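Local coordinates for protein diacylglycerol kinase (Bacillus anthracis, PDB 3S40) that probably phosphorylates diacylglycerol to phosphatidic acid, with ATP as the likely phosphate donor, at residues A[224-229]-A[257-262]; A[139-144]-A[198-203]; A[182-187]-A[263-268]; A[129-134]-A[286-291]. All blocks are in the same frame, centred on the assembly; numbering follows the deposited sequence.

Contact 1: A[224-229]-A[257-262]; sequences LDIFVV and VKAKSI
Lys258 and Asp225 face each other as a non-hydrogen-bonded pair of two antiparallel strands, and their side chains run side by side in the same direction. From the backbone outward, Lys258 CB lies 3.8 Å from Leu224 O. Lys258 CG comes next, 3.4 Å from Asp225 OD1, so the apolar part of the lysine lines the carboxylate. Lys258 CD continues beside the carboxylate, Lys258 CE comes to 3.1 Å from Asp225 OD1, and a bend at the last torsion (chi4 -69°) swings NZ to Asp225 OD2. Lys258 NZ to Asp225 OD2 is a 2.8 Å salt bridge on the syn lone pair of OD2. NZ also bridges to Asp221 and bonds to Asn216 O, while Asp225 OD1 takes a hydrogen bond from His256 NE2. The long, flexible lysine suits a place where one ammonium must serve several acceptors.

The other face of the strand pair is apolar. Ile226 CD1 packs on Val257 CG1 at 3.8 Å, and Ile226 meets Ile262 tip to tip, with CG1 only 3.4 Å from Ile262 CD1, a tight fit. Ile262 already belongs to the next strand, in the opposite sheet, since the chain turns at Lys260; the backbone N-H groups of Lys260 and Ser261 are held by the Asp188 carboxylate. Backbone bonds flank the salt bridge: Ala259 N to Leu224 O is 2.9 Å and Ile226 N to Val257 O is 2.8 Å.

The contact is thus two-faced: branched aliphatics fill the sandwich interior, and on the far face two carboxylates around one ammonium would be expected to favour the protonated lysine.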
loop_
_atom_site.group_PDB
_atom_site.type_symbol
_atom_site.label_atom_id
_atom_site.label_comp_id
_atom_site.label_asym_id
_atom_site.label_seq_id
_atom_site.Cartn_x
_atom_site.Cartn_y
_atom_site.Cartn_z
ATOM N N LEU A 224 9.431 -5.420 7.808
ATOM C CA LEU A 224 8.068 -5.072 8.156
ATOM C C LEU A 224 8.063 -4.536 9.576
ATOM O O LEU A 224 8.913 -4.927 10.394
ATOM C CB LEU A 224 7.205 -6.322 8.102
ATOM C CG LEU A 224 7.014 -6.797 6.668
ATOM C CD1 LEU A 224 6.138 -8.030 6.607
ATOM C CD2 LEU A 224 6.393 -5.658 5.865
ATOM N N ASP A 225 7.103 -3.656 9.865
ATOM C CA ASP A 225 6.960 -3.058 11.190
ATOM C C ASP A 225 5.798 -3.671 11.960
ATOM O O ASP A 225 4.630 -3.539 11.578
ATOM C CB ASP A 225 6.777 -1.542 11.090
ATOM C CG ASP A 225 8.072 -0.828 10.770
ATOM O OD1 ASP A 225 8.583 -0.074 11.633
ATOM O OD2 ASP A 225 8.594 -1.043 9.658
ATOM N N ILE A 226 6.136 -4.356 13.042
ATOM C CA ILE A 226 5.135 -4.873 13.956
ATOM C C ILE A 226 4.794 -3.770 14.939
ATOM O O ILE A 226 5.680 -3.133 15.507
ATOM C CB ILE A 226 5.668 -6.069 14.751
ATOM C CG1 ILE A 226 6.120 -7.186 13.806
ATOM C CG2 ILE A 226 4.619 -6.552 15.743
ATOM C CD1 ILE A 226 6.719 -8.386 14.519
ATOM N N PHE A 227 3.506 -3.553 15.144
ATOM C CA PHE A 227 3.057 -2.498 16.035
ATOM C C PHE A 227 1.882 -3.029 16.849
ATOM O O PHE A 227 0.835 -3.415 16.300
ATOM C CB PHE A 227 2.648 -1.265 15.216
ATOM C CG PHE A 227 2.339 -0.044 16.048
ATOM C CD1 PHE A 227 3.350 0.803 16.459
ATOM C CD2 PHE A 227 1.035 0.247 16.417
ATOM C CE1 PHE A 227 3.071 1.930 17.219
ATOM C CE2 PHE A 227 0.744 1.374 17.176
ATOM C CZ PHE A 227 1.762 2.215 17.574
ATOM N N VAL A 228 2.065 -3.063 18.161
ATOM C CA VAL A 228 1.044 -3.584 19.055
ATOM C C VAL A 228 0.599 -2.530 20.055
ATOM O O VAL A 228 1.422 -1.930 20.740
ATOM C CB VAL A 228 1.572 -4.784 19.834
ATOM C CG1 VAL A 228 0.500 -5.299 20.785
ATOM C CG2 VAL A 228 2.024 -5.877 18.875
ATOM N N VAL A 229 -0.698 -2.279 20.145
ATOM C CA VAL A 229 -1.150 -1.410 21.219
ATOM C C VAL A 229 -1.708 -2.264 22.346
ATOM O O VAL A 229 -2.668 -3.007 22.156
ATOM C CB VAL A 229 -2.181 -0.397 20.768
ATOM C CG1 VAL A 229 -2.506 0.553 21.928
ATOM C CG2 VAL A 229 -1.660 0.377 19.565
ATOM N N VAL A 257 8.500 -3.277 16.785
ATOM C CA VAL A 257 9.773 -3.822 16.351
ATOM C C VAL A 257 9.751 -4.008 14.844
ATOM O O VAL A 257 8.679 -4.072 14.234
ATOM C CB VAL A 257 10.073 -5.176 17.025
ATOM C CG1 VAL A 257 9.170 -6.268 16.465
ATOM C CG2 VAL A 257 11.530 -5.554 16.822
ATOM N N LYS A 258 10.933 -4.082 14.244
ATOM C CA LYS A 258 11.041 -4.386 12.825
ATOM C C LYS A 258 11.527 -5.803 12.635
ATOM O O LYS A 258 12.451 -6.227 13.304
ATOM C CB LYS A 258 11.979 -3.395 12.136
ATOM C CG LYS A 258 11.293 -2.075 11.773
ATOM C CD LYS A 258 12.307 -0.964 11.552
ATOM C CE LYS A 258 11.644 0.301 11.037
ATOM N NZ LYS A 258 11.156 0.104 9.638
ATOM N N ALA A 259 10.902 -6.547 11.729
ATOM C CA ALA A 259 11.321 -7.925 11.498
ATOM C C ALA A 259 11.049 -8.377 10.067
ATOM O O ALA A 259 10.215 -7.798 9.382
ATOM C CB ALA A 259 10.646 -8.853 12.493
ATOM N N LYS A 260 11.766 -9.402 9.611
ATOM C CA LYS A 260 11.568 -9.906 8.250
ATOM C C LYS A 260 10.623 -11.098 8.189
ATOM O O LYS A 260 9.959 -11.307 7.182
ATOM C CB LYS A 260 12.893 -10.274 7.583
ATOM C CG LYS A 260 13.765 -9.089 7.228
ATOM C CD LYS A 260 14.877 -9.509 6.289
ATOM C CE LYS A 260 15.710 -8.316 5.844
ATOM N NZ LYS A 260 16.510 -8.633 4.623
ATOM N N SER A 261 10.588 -11.893 9.255
ATOM C CA SER A 261 9.781 -13.106 9.271
ATOM C C SER A 261 8.966 -13.160 10.548
ATOM O O SER A 261 9.513 -13.210 11.659
ATOM C CB SER A 261 10.656 -14.351 9.140
ATOM O OG SER A 261 9.849 -15.510 8.997
ATOM N N ILE A 262 7.652 -13.157 10.383
ATOM C CA ILE A 262 6.761 -12.910 11.501
ATOM C C ILE A 262 5.655 -13.938 11.583
ATOM O O ILE A 262 5.014 -14.281 10.585
ATOM C CB ILE A 262 6.146 -11.504 11.387
ATOM C CG1 ILE A 262 7.264 -10.468 11.209
ATOM C CG2 ILE A 262 5.275 -11.187 12.603
ATOM C CD1 ILE A 262 6.784 -9.048 11.001
#

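Contact 2: A[139-144]-A[198-203]; sequences LNFWGI and LVMVGN
Trp142 and Val201 form a hydrogen-bonded antiparallel pair in which Val201 N reaches Trp142 O at 2.8 Å and 170°. Their side chains cross obliquely, with Val201 CG2 3.5 Å from Trp142 CE3, while Trp142 CZ3 extends to Val199 CG1 at 4.0 Å. Ile144 lies alongside Val199 on the same face, its CG1 pressed to 3.4 Å from Val199 CB. The beta-branched residues fill the space next to the backbone, and the flat indole reaches farther out.

On the other face Met200, present as selenomethionine, passes Gly143, which has no side chain, with CG 3.5 Å from the glycine CA. Its terminal bend brings CE to within 4.0 Å of Phe141 CB, and the selenium makes an oblique Met-aromatic contact with the ring.

Just beyond strand 198-202, Asn203 takes over: its ND2 donates to Leu139 O, ahead of strand 141-144, at 3.0 Å and also to Asp129 O, tying three segments together. A second shell fixes the approach to strand 141-144, as Asp275 receives the N-H groups of Leu139, Asn140 and Phe141.

Strands 224-230 and 271-274 flank the pair within the sheet, strand 284-296 packs against Trp142 and Val201, and helix 102-106 touches Leu139 and Asn140.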
loop_
_atom_site.group_PDB
_atom_site.type_symbol
_atom_site.label_atom_id
_atom_site.label_comp_id
_atom_site.label_asym_id
_atom_site.label_seq_id
_atom_site.Cartn_x
_atom_site.Cartn_y
_atom_site.Cartn_z
ATOM N N LEU A 139 0.395 -4.365 0.202
ATOM C CA LEU A 139 1.316 -3.265 -0.030
ATOM C C LEU A 139 1.357 -2.319 1.167
ATOM O O LEU A 139 2.378 -1.680 1.445
ATOM C CB LEU A 139 0.855 -2.500 -1.265
ATOM C CG LEU A 139 1.917 -1.990 -2.224
ATOM C CD1 LEU A 139 2.990 -3.039 -2.408
ATOM C CD2 LEU A 139 1.264 -1.621 -3.554
ATOM N N ASN A 140 0.237 -2.233 1.878
ATOM C CA ASN A 140 0.087 -1.223 2.910
ATOM C C ASN A 140 0.139 -1.743 4.331
ATOM O O ASN A 140 1.015 -1.357 5.110
ATOM C CB ASN A 140 -1.196 -0.429 2.696
ATOM C CG ASN A 140 -0.927 1.025 2.490
ATOM O OD1 ASN A 140 -1.131 1.562 1.400
ATOM N ND2 ASN A 140 -0.439 1.680 3.535
ATOM N N PHE A 141 -0.790 -2.620 4.684
ATOM C CA PHE A 141 -0.866 -3.021 6.070
ATOM C C PHE A 141 -1.635 -4.308 6.270
ATOM O O PHE A 141 -2.444 -4.702 5.444
ATOM C CB PHE A 141 -1.492 -1.894 6.910
ATOM C CG PHE A 141 -2.998 -1.868 6.859
ATOM C CD1 PHE A 141 -3.747 -2.529 7.820
ATOM C CD2 PHE A 141 -3.660 -1.211 5.833
ATOM C CE1 PHE A 141 -5.128 -2.522 7.768
ATOM C CE2 PHE A 141 -5.051 -1.206 5.769
ATOM C CZ PHE A 141 -5.784 -1.861 6.740
ATOM N N TRP A 142 -1.356 -4.944 7.397
ATOM C CA TRP A 142 -2.066 -6.114 7.881
ATOM C C TRP A 142 -2.464 -5.743 9.319
ATOM O O TRP A 142 -1.629 -5.259 10.087
ATOM C CB TRP A 142 -1.095 -7.293 7.863
ATOM C CG TRP A 142 -1.550 -8.604 8.465
ATOM C CD1 TRP A 142 -1.844 -9.755 7.786
ATOM C CD2 TRP A 142 -1.683 -8.923 9.864
ATOM N NE1 TRP A 142 -2.173 -10.761 8.672
ATOM C CE2 TRP A 142 -2.084 -10.276 9.950
ATOM C CE3 TRP A 142 -1.519 -8.194 11.044
ATOM C CZ2 TRP A 142 -2.332 -10.909 11.171
ATOM C CZ3 TRP A 142 -1.754 -8.825 12.255
ATOM C CH2 TRP A 142 -2.159 -10.169 12.310
ATOM N N GLY A 143 -3.733 -5.932 9.670
ATOM C CA GLY A 143 -4.213 -5.590 10.999
ATOM C C GLY A 143 -5.312 -6.490 11.558
ATOM O O GLY A 143 -6.214 -6.918 10.837
ATOM N N ILE A 144 -5.212 -6.795 12.851
ATOM C CA ILE A 144 -6.278 -7.458 13.600
ATOM C C ILE A 144 -6.671 -6.569 14.782
ATOM O O ILE A 144 -5.798 -5.980 15.430
ATOM C CB ILE A 144 -5.827 -8.823 14.174
ATOM C CG1 ILE A 144 -4.622 -8.644 15.099
ATOM C CG2 ILE A 144 -5.503 -9.814 13.067
ATOM C CD1 ILE A 144 -4.131 -9.939 15.731
ATOM N N LEU A 198 -4.877 -3.934 19.719
ATOM C CA LEU A 198 -4.637 -3.798 18.284
ATOM C C LEU A 198 -3.270 -4.354 17.876
ATOM O O LEU A 198 -2.262 -4.106 18.536
ATOM C CB LEU A 198 -4.748 -2.328 17.875
ATOM C CG LEU A 198 -4.328 -1.973 16.449
ATOM C CD1 LEU A 198 -5.435 -2.309 15.456
ATOM C CD2 LEU A 198 -3.965 -0.510 16.355
ATOM N N VAL A 199 -3.235 -5.116 16.792
ATOM C CA VAL A 199 -1.967 -5.599 16.261
ATOM C C VAL A 199 -1.842 -5.246 14.793
ATOM O O VAL A 199 -2.739 -5.516 13.998
ATOM C CB VAL A 199 -1.822 -7.111 16.407
ATOM C CG1 VAL A 199 -0.479 -7.561 15.849
ATOM C CG2 VAL A 199 -1.970 -7.515 17.880
HETATM N N MSE A 200 -0.721 -4.643 14.430
HETATM C CA MSE A 200 -0.509 -4.317 13.038
HETATM C C MSE A 200 0.886 -4.519 12.503
HETATM O O MSE A 200 1.882 -4.390 13.222
HETATM C CB MSE A 200 -0.984 -2.923 12.749
HETATM C CG MSE A 200 -2.436 -2.955 12.441
HETATM SE SE MSE A 200 -2.997 -1.220 12.077
HETATM C CE MSE A 200 -1.616 -0.737 10.732
ATOM N N VAL A 201 0.914 -4.839 11.214
ATOM C CA VAL A 201 2.125 -5.073 10.468
ATOM C C VAL A 201 2.105 -4.120 9.291
ATOM O O VAL A 201 1.260 -4.229 8.416
ATOM C CB VAL A 201 2.179 -6.524 9.968
ATOM C CG1 VAL A 201 3.536 -6.821 9.355
ATOM C CG2 VAL A 201 1.908 -7.460 11.121
ATOM N N GLY A 202 3.030 -3.170 9.284
ATOM C CA GLY A 202 3.005 -2.094 8.312
ATOM C C GLY A 202 4.115 -2.139 7.284
ATOM O O GLY A 202 5.241 -2.547 7.571
ATOM N N ASN A 203 3.789 -1.693 6.079
ATOM C CA ASN A 203 4.748 -1.605 4.997
ATOM C C ASN A 203 4.688 -0.234 4.363
ATOM O O ASN A 203 5.709 0.340 4.026
ATOM C CB ASN A 203 4.467 -2.655 3.923
ATOM C CG ASN A 203 5.568 -2.711 2.873
ATOM O OD1 ASN A 203 6.750 -2.806 3.198
ATOM N ND2 ASN A 203 5.182 -2.629 1.607
#

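Contact 3: A[182-187]-A[263-268]; sequences PVKITY and HIETEE
His263 N donates to Thr186 O across 2.7 Å in a nearly straight bond (173°), and Thr186 N returns a bond to His263 O. Two residues along, the pair Lys184 and Glu265 repeats the pattern, with Lys184 N to Glu265 O also 2.7 Å. Between them Ile185 and Ile264 face each other as a non-hydrogen-bonded pair, where Ile185 CA brings its hydrogen to His263 O at 3.3 Å.

Lys184 and Glu265 point the same way, side by side, on the face they share with Thr186 and His263. Bends at chi3 and chi4 leave Lys184 CE, rather than NZ, nearest Glu265 OE2, at 3.5 Å. Lys184 NZ stands 4.6 Å from Glu265 OE2, too far for a salt bridge, and pairs instead with Glu193 of the neighbouring strand. Long polar chains suit this partly exposed side.

On the inner face Val183 CG2 touches Ile264 CG2 at 3.7 Å, in ordinary van der Waals contact. Near the start of strand 181-187 Pro182 crosses Glu267, in the loop after the other strand, at about a right angle, Pro182 CG 3.4 Å from Glu267 CB. Thr266 OG1 donates to Glu268 O from above the carbonyl plane and also bonds to Thr282 OG1.

Polar residues outside, branched aliphatics inside and antiparallel bonding between are the marks of one wall of a beta sandwich, here the NAD kinase-like C-terminal domain of the YegS family.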
loop_
_atom_site.group_PDB
_atom_site.type_symbol
_atom_site.label_atom_id
_atom_site.label_comp_id
_atom_site.label_asym_id
_atom_site.label_seq_id
_atom_site.Cartn_x
_atom_site.Cartn_y
_atom_site.Cartn_z
ATOM N N PRO A 182 -5.466 -11.749 23.821
ATOM C CA PRO A 182 -4.091 -12.232 23.945
ATOM C C PRO A 182 -3.478 -12.573 22.589
ATOM O O PRO A 182 -4.159 -13.058 21.681
ATOM C CB PRO A 182 -4.246 -13.502 24.782
ATOM C CG PRO A 182 -5.597 -14.004 24.428
ATOM C CD PRO A 182 -6.448 -12.783 24.192
ATOM N N VAL A 183 -2.180 -12.323 22.471
ATOM C CA VAL A 183 -1.469 -12.528 21.229
ATOM C C VAL A 183 -0.080 -13.044 21.548
ATOM O O VAL A 183 0.498 -12.739 22.598
ATOM C CB VAL A 183 -1.361 -11.211 20.405
ATOM C CG1 VAL A 183 -0.299 -10.276 21.007
ATOM C CG2 VAL A 183 -1.036 -11.508 18.948
ATOM N N LYS A 184 0.437 -13.848 20.632
ATOM C CA LYS A 184 1.783 -14.374 20.728
ATOM C C LYS A 184 2.438 -14.072 19.388
ATOM O O LYS A 184 1.894 -14.430 18.336
ATOM C CB LYS A 184 1.726 -15.881 20.962
ATOM C CG LYS A 184 2.956 -16.475 21.611
ATOM C CD LYS A 184 2.688 -17.903 22.080
ATOM C CE LYS A 184 1.262 -18.074 22.622
ATOM N NZ LYS A 184 0.910 -17.111 23.705
ATOM N N ILE A 185 3.581 -13.394 19.413
ATOM C CA ILE A 185 4.250 -13.026 18.165
ATOM C C ILE A 185 5.674 -13.534 18.153
ATOM O O ILE A 185 6.449 -13.226 19.055
ATOM C CB ILE A 185 4.264 -11.486 17.934
ATOM C CG1 ILE A 185 2.839 -10.914 17.959
ATOM C CG2 ILE A 185 4.950 -11.145 16.617
ATOM C CD1 ILE A 185 2.761 -9.392 17.870
ATOM N N THR A 186 6.007 -14.329 17.143
ATOM C CA THR A 186 7.393 -14.729 16.895
ATOM C C THR A 186 7.921 -13.951 15.700
ATOM O O THR A 186 7.268 -13.876 14.654
ATOM C CB THR A 186 7.513 -16.232 16.575
ATOM O OG1 THR A 186 6.864 -16.513 15.322
ATOM C CG2 THR A 186 6.879 -17.069 17.672
ATOM N N TYR A 187 9.103 -13.373 15.841
ATOM C CA TYR A 187 9.634 -12.566 14.761
ATOM C C TYR A 187 11.137 -12.711 14.694
ATOM O O TYR A 187 11.856 -12.254 15.581
ATOM C CB TYR A 187 9.243 -11.103 14.955
ATOM C CG TYR A 187 9.704 -10.542 16.270
ATOM C CD1 TYR A 187 10.879 -9.798 16.358
ATOM C CD2 TYR A 187 8.988 -10.779 17.435
ATOM C CE1 TYR A 187 11.318 -9.295 17.572
ATOM C CE2 TYR A 187 9.416 -10.277 18.653
ATOM C CZ TYR A 187 10.578 -9.535 18.717
ATOM O OH TYR A 187 11.005 -9.035 19.929
ATOM N N HIS A 263 5.444 -14.447 12.784
ATOM C CA HIS A 263 4.312 -15.324 13.026
ATOM C C HIS A 263 3.464 -14.783 14.160
ATOM O O HIS A 263 3.978 -14.484 15.249
ATOM C CB HIS A 263 4.755 -16.759 13.335
ATOM C CG HIS A 263 3.623 -17.737 13.340
ATOM N ND1 HIS A 263 2.941 -18.080 14.489
ATOM C CD2 HIS A 263 3.026 -18.416 12.331
ATOM C CE1 HIS A 263 1.985 -18.943 14.190
ATOM N NE2 HIS A 263 2.012 -19.160 12.886
ATOM N N ILE A 264 2.167 -14.661 13.891
ATOM C CA ILE A 264 1.221 -14.116 14.850
ATOM C C ILE A 264 0.151 -15.141 15.199
ATOM O O ILE A 264 -0.571 -15.637 14.325
ATOM C CB ILE A 264 0.516 -12.850 14.325
ATOM C CG1 ILE A 264 1.520 -11.866 13.732
ATOM C CG2 ILE A 264 -0.288 -12.194 15.432
ATOM C CD1 ILE A 264 1.403 -11.747 12.230
ATOM N N GLU A 265 0.047 -15.435 16.491
ATOM C CA GLU A 265 -0.891 -16.426 16.977
ATOM C C GLU A 265 -1.777 -15.800 18.044
ATOM O O GLU A 265 -1.311 -15.006 18.864
ATOM C CB GLU A 265 -0.126 -17.627 17.535
ATOM C CG GLU A 265 -0.958 -18.587 18.365
ATOM C CD GLU A 265 -0.104 -19.595 19.122
ATOM O OE1 GLU A 265 0.924 -20.038 18.562
ATOM O OE2 GLU A 265 -0.454 -19.936 20.276
ATOM N N THR A 266 -3.056 -16.155 18.021
ATOM C CA THR A 266 -4.018 -15.668 19.001
ATOM C C THR A 266 -4.657 -16.819 19.770
ATOM O O THR A 266 -4.510 -17.986 19.402
ATOM C CB THR A 266 -5.149 -14.900 18.318
ATOM O OG1 THR A 266 -5.702 -15.722 17.283
ATOM C CG2 THR A 266 -4.630 -13.607 17.712
ATOM N N GLU A 267 -5.380 -16.471 20.832
ATOM C CA GLU A 267 -6.123 -17.435 21.636
ATOM C C GLU A 267 -7.219 -18.096 20.807
ATOM O O GLU A 267 -7.283 -19.320 20.697
ATOM C CB GLU A 267 -6.755 -16.733 22.836
ATOM C CG GLU A 267 -7.042 -17.645 24.015
ATOM C CD GLU A 267 -5.775 -18.088 24.731
ATOM O OE1 GLU A 267 -4.699 -17.511 24.459
ATOM O OE2 GLU A 267 -5.855 -19.015 25.565
ATOM N N GLU A 268 -8.091 -17.270 20.242
ATOM C CA GLU A 268 -9.113 -17.734 19.320
ATOM C C GLU A 268 -8.875 -17.102 17.965
ATOM O O GLU A 268 -8.449 -15.954 17.882
ATOM C CB GLU A 268 -10.498 -17.324 19.806
ATOM C CG GLU A 268 -10.979 -18.033 21.049
ATOM C CD GLU A 268 -12.398 -17.639 21.399
ATOM O OE1 GLU A 268 -13.231 -18.540 21.634
ATOM O OE2 GLU A 268 -12.679 -16.421 21.432
#

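Contact 4: A[129-134]-A[286-291]; sequences DVAKAN and IELLQG
Asp129 and Leu288 meet through torsions that set their two CG atoms: CG of Asp129 lies anti to its carbonyl carbon, and CG of Leu288 is anti to its backbone N (chi1 -176°). The second torsion of Leu288 (chi2 83°) then carries Leu288 CD1 to 3.7 Å from Asp129 CB. The pair belongs to an antiparallel sheet of the beta sandwich, in which strand 125-133 runs beside strand 284-296.

Asp129 uses both carboxylate oxygens beside the corner at Gln290 and Gly291. Asp129 OD1 accepts Gly291 N at 2.8 Å on its anti side, 24° out of the carboxylate plane, while OD2 takes the N-H of Gly222; an aspartate suits the spot because its short chain holds two acceptors close to the backbone. Gly291 adopts a positive phi that glycine accommodates easily.

Farther along, Leu289 N to Val130 O and Lys132 N to Glu287 O, each 2.8 Å, hold the register. Lys132 and the poorly ordered Glu287 share the partly exposed face with Leu289, whose CB lies 3.3 Å from Val130 O.

On the opposite face the small residues Ala131 and Ala133 take Phe138 of the adjoining strand 136-138 against them, and Ala133 CB stands 4.3 Å from Ile286 CG1.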
loop_
_atom_site.group_PDB
_atom_site.type_symbol
_atom_site.label_atom_id
_atom_site.label_comp_id
_atom_site.label_asym_id
_atom_site.label_seq_id
_atom_site.Cartn_x
_atom_site.Cartn_y
_atom_site.Cartn_z
ATOM N N ASP A 129 9.083 -2.894 -1.628
ATOM C CA ASP A 129 8.876 -4.226 -1.062
ATOM C C ASP A 129 7.381 -4.576 -1.045
ATOM O O ASP A 129 6.534 -3.690 -0.909
ATOM C CB ASP A 129 9.437 -4.320 0.376
ATOM C CG ASP A 129 10.895 -3.828 0.494
ATOM O OD1 ASP A 129 11.642 -3.849 -0.523
ATOM O OD2 ASP A 129 11.289 -3.420 1.618
ATOM N N VAL A 130 7.075 -5.865 -1.164
ATOM C CA VAL A 130 5.698 -6.330 -1.126
ATOM C C VAL A 130 5.579 -7.416 -0.078
ATOM O O VAL A 130 6.349 -8.382 -0.081
ATOM C CB VAL A 130 5.277 -6.909 -2.493
ATOM C CG1 VAL A 130 3.913 -7.602 -2.392
ATOM C CG2 VAL A 130 5.298 -5.815 -3.576
ATOM N N ALA A 131 4.588 -7.287 0.796
ATOM C CA ALA A 131 4.419 -8.241 1.884
ATOM C C ALA A 131 3.594 -9.457 1.452
ATOM O O ALA A 131 2.798 -9.378 0.512
ATOM C CB ALA A 131 3.776 -7.548 3.100
ATOM N N LYS A 132 3.790 -10.572 2.157
ATOM C CA LYS A 132 2.978 -11.776 1.980
ATOM C C LYS A 132 2.491 -12.327 3.318
ATOM O O LYS A 132 3.293 -12.724 4.168
ATOM C CB LYS A 132 3.777 -12.872 1.281
ATOM C CG LYS A 132 3.207 -13.302 -0.051
ATOM C CD LYS A 132 3.495 -14.768 -0.324
ATOM C CE LYS A 132 3.861 -14.997 -1.781
ATOM N NZ LYS A 132 3.857 -16.445 -2.149
ATOM N N ALA A 133 1.173 -12.373 3.492
ATOM C CA ALA A 133 0.589 -12.962 4.696
ATOM C C ALA A 133 -0.216 -14.216 4.338
ATOM O O ALA A 133 -1.184 -14.132 3.590
ATOM C CB ALA A 133 -0.288 -11.938 5.408
ATOM N N ASN A 134 0.189 -15.369 4.866
ATOM C CA ASN A 134 -0.447 -16.636 4.502
ATOM C C ASN A 134 -0.681 -16.697 2.994
ATOM O O ASN A 134 -1.801 -16.935 2.548
ATOM C CB ASN A 134 -1.792 -16.823 5.231
ATOM C CG ASN A 134 -1.629 -17.119 6.719
ATOM O OD1 ASN A 134 -0.523 -17.387 7.192
ATOM N ND2 ASN A 134 -2.744 -17.092 7.462
ATOM N N ILE A 286 4.016 -14.202 8.122
ATOM C CA ILE A 286 4.261 -13.068 7.239
ATOM C C ILE A 286 5.713 -13.003 6.788
ATOM O O ILE A 286 6.643 -13.129 7.604
ATOM C CB ILE A 286 3.875 -11.719 7.871
ATOM C CG1 ILE A 286 2.546 -11.822 8.620
ATOM C CG2 ILE A 286 3.823 -10.642 6.795
ATOM C CD1 ILE A 286 2.007 -10.503 9.093
ATOM N N GLU A 287 5.872 -12.801 5.480
ATOM C CA GLU A 287 7.168 -12.707 4.812
ATOM C C GLU A 287 7.210 -11.407 4.011
ATOM O O GLU A 287 6.178 -10.891 3.597
ATOM C CB GLU A 287 7.349 -13.872 3.825
ATOM C CG GLU A 287 7.045 -15.251 4.381
ATOM C CD GLU A 287 8.072 -15.717 5.400
ATOM O OE1 GLU A 287 7.746 -16.615 6.206
ATOM O OE2 GLU A 287 9.207 -15.188 5.392
ATOM N N LEU A 288 8.406 -10.895 3.769
ATOM C CA LEU A 288 8.546 -9.718 2.934
ATOM C C LEU A 288 9.292 -10.048 1.647
ATOM O O LEU A 288 10.341 -10.679 1.687
ATOM C CB LEU A 288 9.307 -8.635 3.681
ATOM C CG LEU A 288 9.386 -7.355 2.863
ATOM C CD1 LEU A 288 8.108 -6.545 3.040
ATOM C CD2 LEU A 288 10.596 -6.550 3.227
ATOM N N LEU A 289 8.758 -9.611 0.509
ATOM C CA LEU A 289 9.474 -9.753 -0.763
ATOM C C LEU A 289 10.201 -8.457 -1.125
ATOM O O LEU A 289 9.606 -7.476 -1.575
ATOM C CB LEU A 289 8.510 -10.157 -1.877
ATOM C CG LEU A 289 7.650 -11.376 -1.543
ATOM C CD1 LEU A 289 6.562 -11.542 -2.612
ATOM C CD2 LEU A 289 8.520 -12.624 -1.410
ATOM N N GLN A 290 11.505 -8.461 -0.936
ATOM C CA GLN A 290 12.268 -7.244 -1.079
ATOM C C GLN A 290 12.336 -6.797 -2.541
ATOM O O GLN A 290 12.631 -7.581 -3.427
ATOM C CB GLN A 290 13.661 -7.443 -0.466
ATOM C CG GLN A 290 14.360 -6.165 -0.074
ATOM C CD GLN A 290 15.573 -6.393 0.835
ATOM O OE1 GLN A 290 15.657 -7.391 1.565
ATOM N NE2 GLN A 290 16.520 -5.467 0.779
ATOM N N GLY A 291 12.025 -5.530 -2.781
ATOM C CA GLY A 291 12.122 -4.965 -4.111
ATOM C C GLY A 291 11.311 -5.705 -5.157
ATOM O O GLY A 291 11.710 -5.773 -6.311
#

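Overall arrangement
All four contacts are antiparallel strand pairs of one beta sandwich. Contacts 1 and 2 lie in the same sheet, joined through neighbouring strands 224-230 and 198-202, whereas contacts 3 and 4 occupy the facing sheet, where strands 261-266 and 284-296 are neighbours. Strand 261-266 also enters contact 1 through Ile262, linking the two walls. Contact 2 is wholly buried, and contact 1, also buried, keeps its charges paired on its outer face; contacts 3 and 4 are partly buried, with charged side chains outside. Between the sheets the packing is apolar: Leu224 packs on Ile286 and Leu288, and Trp142 on Ile264. The salt bridge stays within contact 1, while the Asn203 amide ties the two sheets.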